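Local atomic coordinates of polar amino acid ABC uptake transporter substrate binding protein (Streptococcus thermophilus LMG 18311, PDB entry 3HV1), a protein that probably captures polar amino acids outside the cell membrane and delivers them to an ABC transporter for uptake. Residues A[98-104]-A[211-217]; A[25-29]-A[66-70]; A[72-77]-A[94-98]. All blocks are in the same frame, centred on the assembly; numbering follows the deposited sequence.

Contact 1 (A[98-104]-A[211-217])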
loop_
_atom_site.group_PDB
_atom_site.type_symbol
_atom_site.label_atom_id
_atom_site.label_comp_id
_atom_site.label_asym_id
_atom_site.label_seq_id
_atom_site.Cartn_x
_atom_site.Cartn_y
_atom_site.Cartn_z
ATOM N N ALA A 98 -9.703 -4.615 13.825
ATOM C CA ALA A 98 -10.327 -4.739 12.513
ATOM C C ALA A 98 -9.398 -4.923 11.325
ATOM O O ALA A 98 -8.187 -4.749 11.426
ATOM C CB ALA A 98 -11.226 -3.525 12.268
ATOM N N ASP A 99 -10.000 -5.285 10.197
ATOM C CA ASP A 99 -9.295 -5.465 8.935
ATOM C C ASP A 99 -9.693 -4.285 8.053
ATOM O O ASP A 99 -10.836 -3.831 8.095
ATOM C CB ASP A 99 -9.691 -6.784 8.275
ATOM C CG ASP A 99 -8.834 -7.950 8.744
ATOM O OD1 ASP A 99 -7.921 -7.724 9.570
ATOM O OD2 ASP A 99 -9.069 -9.088 8.276
ATOM N N PHE A 100 -8.754 -3.801 7.251
ATOM C CA PHE A 100 -8.986 -2.633 6.406
ATOM C C PHE A 100 -9.035 -2.862 4.911
ATOM O O PHE A 100 -8.385 -3.763 4.384
ATOM C CB PHE A 100 -7.892 -1.597 6.667
ATOM C CG PHE A 100 -8.005 -0.914 7.991
ATOM C CD1 PHE A 100 -8.703 0.284 8.105
ATOM C CD2 PHE A 100 -7.418 -1.464 9.126
ATOM C CE1 PHE A 100 -8.813 0.927 9.324
ATOM C CE2 PHE A 100 -7.523 -0.828 10.356
ATOM C CZ PHE A 100 -8.222 0.370 10.456
ATOM N N THR A 101 -9.809 -2.022 4.228
ATOM C CA THR A 101 -9.868 -2.086 2.780
ATOM C C THR A 101 -8.611 -1.325 2.391
ATOM O O THR A 101 -7.892 -0.809 3.253
ATOM C CB THR A 101 -11.026 -1.268 2.183
ATOM O OG1 THR A 101 -10.900 0.100 2.611
ATOM C CG2 THR A 101 -12.375 -1.829 2.600
ATOM N N GLU A 102 -8.356 -1.265 1.092
ATOM C CA GLU A 102 -7.235 -0.502 0.564
ATOM C C GLU A 102 -7.628 0.957 0.801
ATOM O O GLU A 102 -8.807 1.257 0.994
ATOM C CB GLU A 102 -7.095 -0.758 -0.938
ATOM C CG GLU A 102 -6.709 -2.178 -1.281
ATOM C CD GLU A 102 -5.454 -2.611 -0.558
ATOM O OE1 GLU A 102 -4.479 -1.826 -0.559
ATOM O OE2 GLU A 102 -5.438 -3.730 0.009
ATOM N N PRO A 103 -6.652 1.883 0.813
ATOM C CA PRO A 103 -7.002 3.293 1.035
ATOM C C PRO A 103 -7.675 3.900 -0.191
ATOM O O PRO A 103 -7.279 3.603 -1.314
ATOM C CB PRO A 103 -5.651 3.938 1.334
ATOM C CG PRO A 103 -4.695 3.100 0.506
ATOM C CD PRO A 103 -5.186 1.698 0.787
ATOM N N TYR A 104 -8.695 4.736 0.008
ATOM C CA TYR A 104 -9.375 5.342 -1.137
ATOM C C TYR A 104 -8.981 6.813 -1.368
ATOM O O TYR A 104 -9.273 7.391 -2.418
ATOM C CB TYR A 104 -10.907 5.195 -1.000
ATOM C CG TYR A 104 -11.495 5.723 0.293
ATOM C CD1 TYR A 104 -11.912 7.047 0.400
ATOM C CD2 TYR A 104 -11.597 4.902 1.425
ATOM C CE1 TYR A 104 -12.417 7.555 1.612
ATOM C CE2 TYR A 104 -12.096 5.398 2.633
ATOM C CZ TYR A 104 -12.502 6.725 2.716
ATOM O OH TYR A 104 -12.976 7.222 3.906
ATOM N N PHE A 211 -7.100 7.357 4.182
ATOM C CA PHE A 211 -8.418 6.938 4.626
ATOM C C PHE A 211 -8.743 5.569 4.047
ATOM O O PHE A 211 -8.516 5.314 2.866
ATOM C CB PHE A 211 -9.503 7.931 4.187
ATOM C CG PHE A 211 -9.395 9.290 4.826
ATOM C CD1 PHE A 211 -8.859 9.440 6.098
ATOM C CD2 PHE A 211 -9.899 10.415 4.177
ATOM C CE1 PHE A 211 -8.826 10.686 6.723
ATOM C CE2 PHE A 211 -9.873 11.669 4.795
ATOM C CZ PHE A 211 -9.335 11.801 6.073
ATOM N N ALA A 212 -9.269 4.688 4.893
ATOM C CA ALA A 212 -9.649 3.351 4.472
ATOM C C ALA A 212 -10.842 2.951 5.330
ATOM O O ALA A 212 -11.138 3.598 6.333
ATOM C CB ALA A 212 -8.479 2.367 4.660
ATOM N N VAL A 213 -11.531 1.891 4.927
ATOM C CA VAL A 213 -12.713 1.416 5.647
ATOM C C VAL A 213 -12.373 0.229 6.546
ATOM O O VAL A 213 -11.669 -0.678 6.125
ATOM C CB VAL A 213 -13.804 0.970 4.648
ATOM C CG1 VAL A 213 -15.105 0.663 5.386
ATOM C CG2 VAL A 213 -14.029 2.062 3.610
ATOM N N GLY A 214 -12.889 0.241 7.774
ATOM C CA GLY A 214 -12.631 -0.843 8.703
ATOM C C GLY A 214 -13.837 -1.754 8.879
ATOM O O GLY A 214 -14.968 -1.285 8.900
ATOM N N ALA A 215 -13.591 -3.057 8.987
ATOM C CA ALA A 215 -14.656 -4.043 9.173
ATOM C C ALA A 215 -14.141 -5.128 10.103
ATOM O O ALA A 215 -12.939 -5.209 10.364
ATOM C CB ALA A 215 -15.045 -4.664 7.838
ATOM N N ARG A 216 -15.042 -5.961 10.611
ATOM C CA ARG A 216 -14.610 -7.043 11.486
ATOM C C ARG A 216 -13.619 -7.904 10.699
ATOM O O ARG A 216 -13.774 -8.092 9.492
ATOM C CB ARG A 216 -15.817 -7.866 11.951
ATOM C CG ARG A 216 -16.605 -7.189 13.081
ATOM C CD ARG A 216 -17.808 -8.016 13.506
ATOM N NE ARG A 216 -18.828 -8.080 12.466
ATOM C CZ ARG A 216 -19.742 -7.138 12.246
ATOM N NH1 ARG A 216 -19.778 -6.045 12.997
ATOM N NH2 ARG A 216 -20.619 -7.291 11.267
ATOM N N LYS A 217 -12.593 -8.411 11.374
ATOM C CA LYS A 217 -11.580 -9.225 10.706
ATOM C C LYS A 217 -12.141 -10.445 9.985
ATOM O O LYS A 217 -11.572 -10.898 8.989
ATOM C CB LYS A 217 -10.518 -9.672 11.715
ATOM C CG LYS A 217 -9.722 -8.535 12.307
ATOM C CD LYS A 217 -8.609 -9.054 13.199
ATOM C CE LYS A 217 -7.577 -7.985 13.443
ATOM N NZ LYS A 217 -6.929 -7.577 12.162
HETATM O O HOH W 1 -13.178 5.896 6.317
#
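Asp99 and Ala215 form an antiparallel hydrogen-bonded pair in the mixed sheet of a type II periplasmic-binding-protein fold, where 98-104 runs beside the end of strand 209-215. Asp99 N reaches Ala215 O at 2.9 Å and Ala215 N returns to Asp99 O, both nearly straight. Phe100 and Gly214 make the next, non-hydrogen-bonded pair, and here Phe100 CA and Gly214 CA approach carbonyl oxygens across the gap.

Lys217 can be followed outward over the Asp99 carboxylate, which it crosses at about a right angle. Its CB lies 3.8 Å from Asp99 CG, its CG passes 3.4 Å from Asp99 OD1, CD stays 3.9 Å from that oxygen, and CE, still near OD1, also approaches Ala98 O. A bend at chi4 (-62°) turns NZ back so that it makes a salt bridge to Asp99 OD1 at 2.8 Å. The same NZ donates to Ala98 O from above the carbonyl plane, and more weakly to Lys95 O.

Beyond the regular pairs, a side chain supplies one of the two acceptors: Val213 N donates to Thr101 OG1, while the backbone bond from Thr101 N to Val213 O remains. Thr101 OG1 in turn donates to Glu102 O, so one hydroxyl accepts from the opposite segment and donates within its own. At the far end Tyr104 N bonds Phe211 O, which also sits over one face of the Tyr104 ring, with Tyr104 CD2 3.4 Å from Phe211 O.

Contact 2 (A[25-29]-A[66-70])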
loop_
_atom_site.group_PDB
_atom_site.type_symbol
_atom_site.label_atom_id
_atom_site.label_comp_id
_atom_site.label_asym_id
_atom_site.label_seq_id
_atom_site.Cartn_x
_atom_site.Cartn_y
_atom_site.Cartn_z
ATOM N N ILE A 25 -23.436 1.092 8.688
ATOM C CA ILE A 25 -22.153 1.770 8.777
ATOM C C ILE A 25 -22.178 2.865 9.829
ATOM O O ILE A 25 -23.089 3.698 9.863
ATOM C CB ILE A 25 -21.770 2.382 7.407
ATOM C CG1 ILE A 25 -21.828 1.284 6.335
ATOM C CG2 ILE A 25 -20.373 3.009 7.488
ATOM C CD1 ILE A 25 -21.466 1.757 4.933
ATOM N N GLY A 26 -21.171 2.850 10.694
ATOM C CA GLY A 26 -21.089 3.842 11.745
ATOM C C GLY A 26 -20.201 5.005 11.361
ATOM O O GLY A 26 -19.172 4.819 10.713
ATOM N N PHE A 27 -20.593 6.203 11.773
ATOM C CA PHE A 27 -19.822 7.401 11.469
ATOM C C PHE A 27 -19.977 8.444 12.561
ATOM O O PHE A 27 -20.913 8.394 13.350
ATOM C CB PHE A 27 -20.284 7.999 10.137
ATOM C CG PHE A 27 -21.650 8.636 10.192
ATOM C CD1 PHE A 27 -21.792 10.016 10.089
ATOM C CD2 PHE A 27 -22.792 7.858 10.351
ATOM C CE1 PHE A 27 -23.047 10.612 10.146
ATOM C CE2 PHE A 27 -24.047 8.440 10.409
ATOM C CZ PHE A 27 -24.177 9.823 10.307
ATOM N N ASP A 28 -19.039 9.384 12.589
ATOM C CA ASP A 28 -19.050 10.486 13.543
ATOM C C ASP A 28 -19.883 11.591 12.883
ATOM O O ASP A 28 -19.452 12.183 11.897
ATOM C CB ASP A 28 -17.610 10.961 13.768
ATOM C CG ASP A 28 -17.514 12.133 14.727
ATOM O OD1 ASP A 28 -18.512 12.864 14.892
ATOM O OD2 ASP A 28 -16.419 12.332 15.296
ATOM N N ALA A 29 -21.069 11.863 13.426
ATOM C CA ALA A 29 -21.980 12.873 12.871
ATOM C C ALA A 29 -21.460 14.304 12.786
ATOM O O ALA A 29 -22.129 15.175 12.237
ATOM C CB ALA A 29 -23.290 12.871 13.646
ATOM N N ALA A 66 -25.131 7.134 13.282
ATOM C CA ALA A 66 -24.250 8.103 13.930
ATOM C C ALA A 66 -23.853 7.436 15.242
ATOM O O ALA A 66 -24.714 6.948 15.967
ATOM C CB ALA A 66 -24.999 9.416 14.194
ATOM N N ILE A 67 -22.562 7.398 15.549
ATOM C CA ILE A 67 -22.113 6.749 16.775
ATOM C C ILE A 67 -21.200 7.626 17.624
ATOM O O ILE A 67 -20.733 8.670 17.179
ATOM C CB ILE A 67 -21.323 5.465 16.472
ATOM C CG1 ILE A 67 -20.043 5.823 15.699
ATOM C CG2 ILE A 67 -22.179 4.494 15.672
ATOM C CD1 ILE A 67 -19.106 4.648 15.453
ATOM N N ASP A 68 -20.974 7.203 18.865
ATOM C CA ASP A 68 -20.048 7.911 19.735
ATOM C C ASP A 68 -18.742 7.417 19.118
ATOM O O ASP A 68 -18.422 6.233 19.218
ATOM C CB ASP A 68 -20.174 7.416 21.182
ATOM C CG ASP A 68 -19.194 8.100 22.120
ATOM O OD1 ASP A 68 -17.991 8.158 21.781
ATOM O OD2 ASP A 68 -19.627 8.572 23.201
ATOM N N TRP A 69 -18.004 8.308 18.462
ATOM C CA TRP A 69 -16.766 7.919 17.782
ATOM C C TRP A 69 -15.780 7.120 18.636
ATOM O O TRP A 69 -15.151 6.180 18.149
ATOM C CB TRP A 69 -16.076 9.162 17.200
ATOM C CG TRP A 69 -15.009 8.861 16.163
ATOM C CD1 TRP A 69 -13.699 9.236 16.211
ATOM C CD2 TRP A 69 -15.176 8.146 14.927
ATOM N NE1 TRP A 69 -13.038 8.801 15.087
ATOM C CE2 TRP A 69 -13.918 8.128 14.283
ATOM C CE3 TRP A 69 -16.262 7.520 14.304
ATOM C CZ2 TRP A 69 -13.714 7.504 13.039
ATOM C CZ3 TRP A 69 -16.058 6.895 13.063
ATOM C CH2 TRP A 69 -14.790 6.897 12.449
ATOM N N ASP A 70 -15.641 7.482 19.908
ATOM C CA ASP A 70 -14.716 6.768 20.786
ATOM C C ASP A 70 -15.079 5.295 20.901
ATOM O O ASP A 70 -14.223 4.450 21.167
ATOM C CB ASP A 70 -14.713 7.387 22.187
ATOM C CG ASP A 70 -14.267 8.833 22.184
ATOM O OD1 ASP A 70 -13.256 9.134 21.513
ATOM O OD2 ASP A 70 -14.920 9.665 22.858
HETATM O O HOH W 2 -21.998 10.975 15.839
#
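Strand 22-27 and the end of strand 61-66 run parallel here, with Phe27 and Ala66 paired at a CA-CA distance of 5.1 Å. Ile67 N donates to Phe27 O at 2.9 Å in a nearly straight bond, and Ala66 CA adds a CA-H...O contact to the same oxygen. The chains then part, their touching pieces heading 93° from each other. A water bridges the opening: it accepts from Ala29 N and donates to Ile67 O.

On one side, the Phe27 ring reaches Ala66 by its CE2 and CZ corner, with Phe27 CE2 3.3 Å from Ala66 N. The CG of Phe27 stands between its own backbone N and carbonyl carbon (chi1 71°), which turns the ring alongside the neighbouring strand. Ala66 CB also meets Ala29 CB at 3.9 Å.

The side chain of Asp28 crosses that of Trp69 at about a right angle, with the carboxylate and indole planes 38° apart. Asp28 CB lies 3.5 Å above one face of the indole, offset toward its rim, and is nearest to Trp69 CE3. With CG anti to the backbone N, the carboxylate crosses the base of the indole, where Asp28 OD2 comes 3.7 Å from Trp69 CB, while OD1 is held by Thr30 OG1. Trp69 additionally stacks with His263 of the second subunit, a residue of the engineered C-terminal tag.

Parallel strands 22-27 and 61-66, the latter followed by helix 72-78, are consistent with the alpha/beta lobe of a type II periplasmic-binding-protein fold.

Contact 3 (A[72-77]-A[94-98])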
loop_
_atom_site.group_PDB
_atom_site.type_symbol
_atom_site.label_atom_id
_atom_site.label_comp_id
_atom_site.label_asym_id
_atom_site.label_seq_id
_atom_site.Cartn_x
_atom_site.Cartn_y
_atom_site.Cartn_z
ATOM N N LYS A 72 -16.270 3.422 18.446
ATOM C CA LYS A 72 -16.302 2.775 17.142
ATOM C C LYS A 72 -15.827 1.333 17.073
ATOM O O LYS A 72 -16.521 0.500 16.498
ATOM C CB LYS A 72 -15.547 3.616 16.104
ATOM C CG LYS A 72 -14.084 3.857 16.407
ATOM C CD LYS A 72 -13.511 4.831 15.380
ATOM C CE LYS A 72 -12.136 5.322 15.801
ATOM N NZ LYS A 72 -12.219 6.135 17.042
ATOM N N GLU A 73 -14.661 1.016 17.632
ATOM C CA GLU A 73 -14.183 -0.367 17.562
ATOM C C GLU A 73 -15.092 -1.293 18.349
ATOM O O GLU A 73 -15.320 -2.441 17.962
ATOM C CB GLU A 73 -12.764 -0.518 18.109
ATOM C CG GLU A 73 -11.650 -0.000 17.217
ATOM C CD GLU A 73 -11.488 1.498 17.321
ATOM O OE1 GLU A 73 -11.689 2.036 18.429
ATOM O OE2 GLU A 73 -11.146 2.134 16.305
ATOM N N THR A 74 -15.599 -0.798 19.470
ATOM C CA THR A 74 -16.489 -1.601 20.290
ATOM C C THR A 74 -17.772 -1.883 19.521
ATOM O O THR A 74 -18.229 -3.022 19.472
ATOM C CB THR A 74 -16.835 -0.885 21.597
ATOM O OG1 THR A 74 -15.632 -0.664 22.346
ATOM C CG2 THR A 74 -17.801 -1.737 22.422
ATOM N N GLU A 75 -18.340 -0.842 18.916
ATOM C CA GLU A 75 -19.561 -0.971 18.135
ATOM C C GLU A 75 -19.382 -1.994 17.018
ATOM O O GLU A 75 -20.285 -2.775 16.729
ATOM C CB GLU A 75 -19.941 0.377 17.525
ATOM C CG GLU A 75 -20.499 1.376 18.512
ATOM C CD GLU A 75 -21.975 1.178 18.741
ATOM O OE1 GLU A 75 -22.770 1.550 17.852
ATOM O OE2 GLU A 75 -22.341 0.635 19.805
ATOM N N LEU A 76 -18.208 -1.978 16.396
ATOM C CA LEU A 76 -17.893 -2.887 15.302
ATOM C C LEU A 76 -17.789 -4.337 15.767
ATOM O O LEU A 76 -18.349 -5.249 15.152
ATOM C CB LEU A 76 -16.572 -2.469 14.653
ATOM C CG LEU A 76 -16.115 -3.283 13.442
ATOM C CD1 LEU A 76 -17.129 -3.174 12.308
ATOM C CD2 LEU A 76 -14.755 -2.775 13.001
ATOM N N LYS A 77 -17.046 -4.547 16.845
ATOM C CA LYS A 77 -16.877 -5.886 17.380
ATOM C C LYS A 77 -18.163 -6.374 18.040
ATOM O O LYS A 77 -18.419 -7.569 18.075
ATOM C CB LYS A 77 -15.709 -5.914 18.373
ATOM C CG LYS A 77 -14.348 -5.789 17.696
ATOM C CD LYS A 77 -13.188 -5.885 18.678
ATOM C CE LYS A 77 -13.072 -4.644 19.549
ATOM N NZ LYS A 77 -11.822 -4.672 20.361
ATOM N N ARG A 94 -5.782 -0.088 15.904
ATOM C CA ARG A 94 -7.024 -0.383 15.206
ATOM C C ARG A 94 -6.966 -1.739 14.520
ATOM O O ARG A 94 -7.975 -2.432 14.418
ATOM C CB ARG A 94 -7.325 0.727 14.194
ATOM C CG ARG A 94 -7.659 2.049 14.866
ATOM C CD ARG A 94 -7.730 3.206 13.892
ATOM N NE ARG A 94 -8.155 4.427 14.566
ATOM C CZ ARG A 94 -8.275 5.609 13.977
ATOM N NH1 ARG A 94 -7.996 5.743 12.688
ATOM N NH2 ARG A 94 -8.700 6.653 14.675
ATOM N N LYS A 95 -5.780 -2.125 14.067
ATOM C CA LYS A 95 -5.615 -3.410 13.406
ATOM C C LYS A 95 -5.864 -4.560 14.377
ATOM O O LYS A 95 -6.141 -5.682 13.964
ATOM C CB LYS A 95 -4.216 -3.519 12.805
ATOM C CG LYS A 95 -3.985 -2.576 11.637
ATOM C CD LYS A 95 -2.609 -2.773 11.021
ATOM C CE LYS A 95 -2.478 -4.146 10.393
ATOM N NZ LYS A 95 -1.189 -4.289 9.662
ATOM N N GLN A 96 -5.770 -4.282 15.672
ATOM C CA GLN A 96 -6.022 -5.318 16.662
ATOM C C GLN A 96 -7.520 -5.588 16.712
ATOM O O GLN A 96 -7.951 -6.663 17.119
ATOM C CB GLN A 96 -5.523 -4.884 18.045
ATOM C CG GLN A 96 -4.007 -4.705 18.141
ATOM C CD GLN A 96 -3.230 -5.972 17.796
ATOM O OE1 GLN A 96 -3.241 -6.435 16.654
ATOM N NE2 GLN A 96 -2.550 -6.538 18.787
ATOM N N SER A 97 -8.311 -4.613 16.266
ATOM C CA SER A 97 -9.766 -4.742 16.274
ATOM C C SER A 97 -10.423 -4.905 14.903
ATOM O O SER A 97 -11.585 -5.301 14.818
ATOM C CB SER A 97 -10.393 -3.537 16.981
ATOM O OG SER A 97 -10.028 -3.487 18.349
ATOM N N ALA A 98 -9.703 -4.615 13.825
ATOM C CA ALA A 98 -10.327 -4.739 12.513
ATOM C C ALA A 98 -9.398 -4.923 11.325
ATOM O O ALA A 98 -8.187 -4.749 11.426
ATOM C CB ALA A 98 -11.226 -3.525 12.268
HETATM O O HOH W 3 -9.914 7.714 17.114
HETATM O O HOH W 4 -9.192 4.176 17.455
#
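Lys77 of helix 72-78 reaches Ser97, in the turn after helix 92-95, through its ammonium group: Lys77 NZ donates to Ser97 OG at 2.9 Å, the one direct hydrogen bond between the segments. A bend at chi3 (-72°) carries the lysine's end back over the serine, whose CB also packs 3.8 Å from Glu73 CG.

Across the segments, the other charged groups are bridged by water. Glu73 OE2 is 4.2 Å from Arg94 NE but sits off the flat of the guanidinium, where it meets charge but receives no hydrogen bond from it. One water spans this pair, donating to Glu73 OE2 and accepting from Arg94 NE at the guanidinium edge. A second water accepts from both Lys72 NZ and Arg94 NH2, two like charges 4.3 Å apart, and probably eases their repulsion. Each side chain has a further partner: Tyr88 OH bonds Glu73 OE2, Ser89 O accepts from Arg94 NH1, and Trp69 O accepts from Lys72 NZ.

Several backbone groups pair locally. Arg94 O accepts from Ser97 N and, weakly, from Ala98 N, closing the turn, while Leu76 N bonds Lys72 O; Leu76 O accepts from Arg216 NH1. Behind these polar groups, Leu76 CD2 meets Ala98 CB at 3.7 Å.

Helix 72-78 thus packs against the turn leading into strand 99-100, in the alpha/beta lobe of a type II periplasmic-binding-protein fold.

Along the chain the order is contact 2, contact 3, contact 1 by the closing of each pair, and all three belong to one alpha/beta lobe of the solute-binding fold. Contacts 1 and 2 both reach the mixed sheet, their centres 16 Å apart and their nearest atoms about 6 Å apart, with strand 83-84 lying between strands 22-27 and 209-215. Contact 3 touches both: its centre is 11 Å from that of contact 1, with which it shares Ala98, and 12 Å from that of contact 2. Helix 72-78 thus touches both the 66-70 loop and the 211-217 segment. As in related proteins, this lobe probably closes with the other over the ligand.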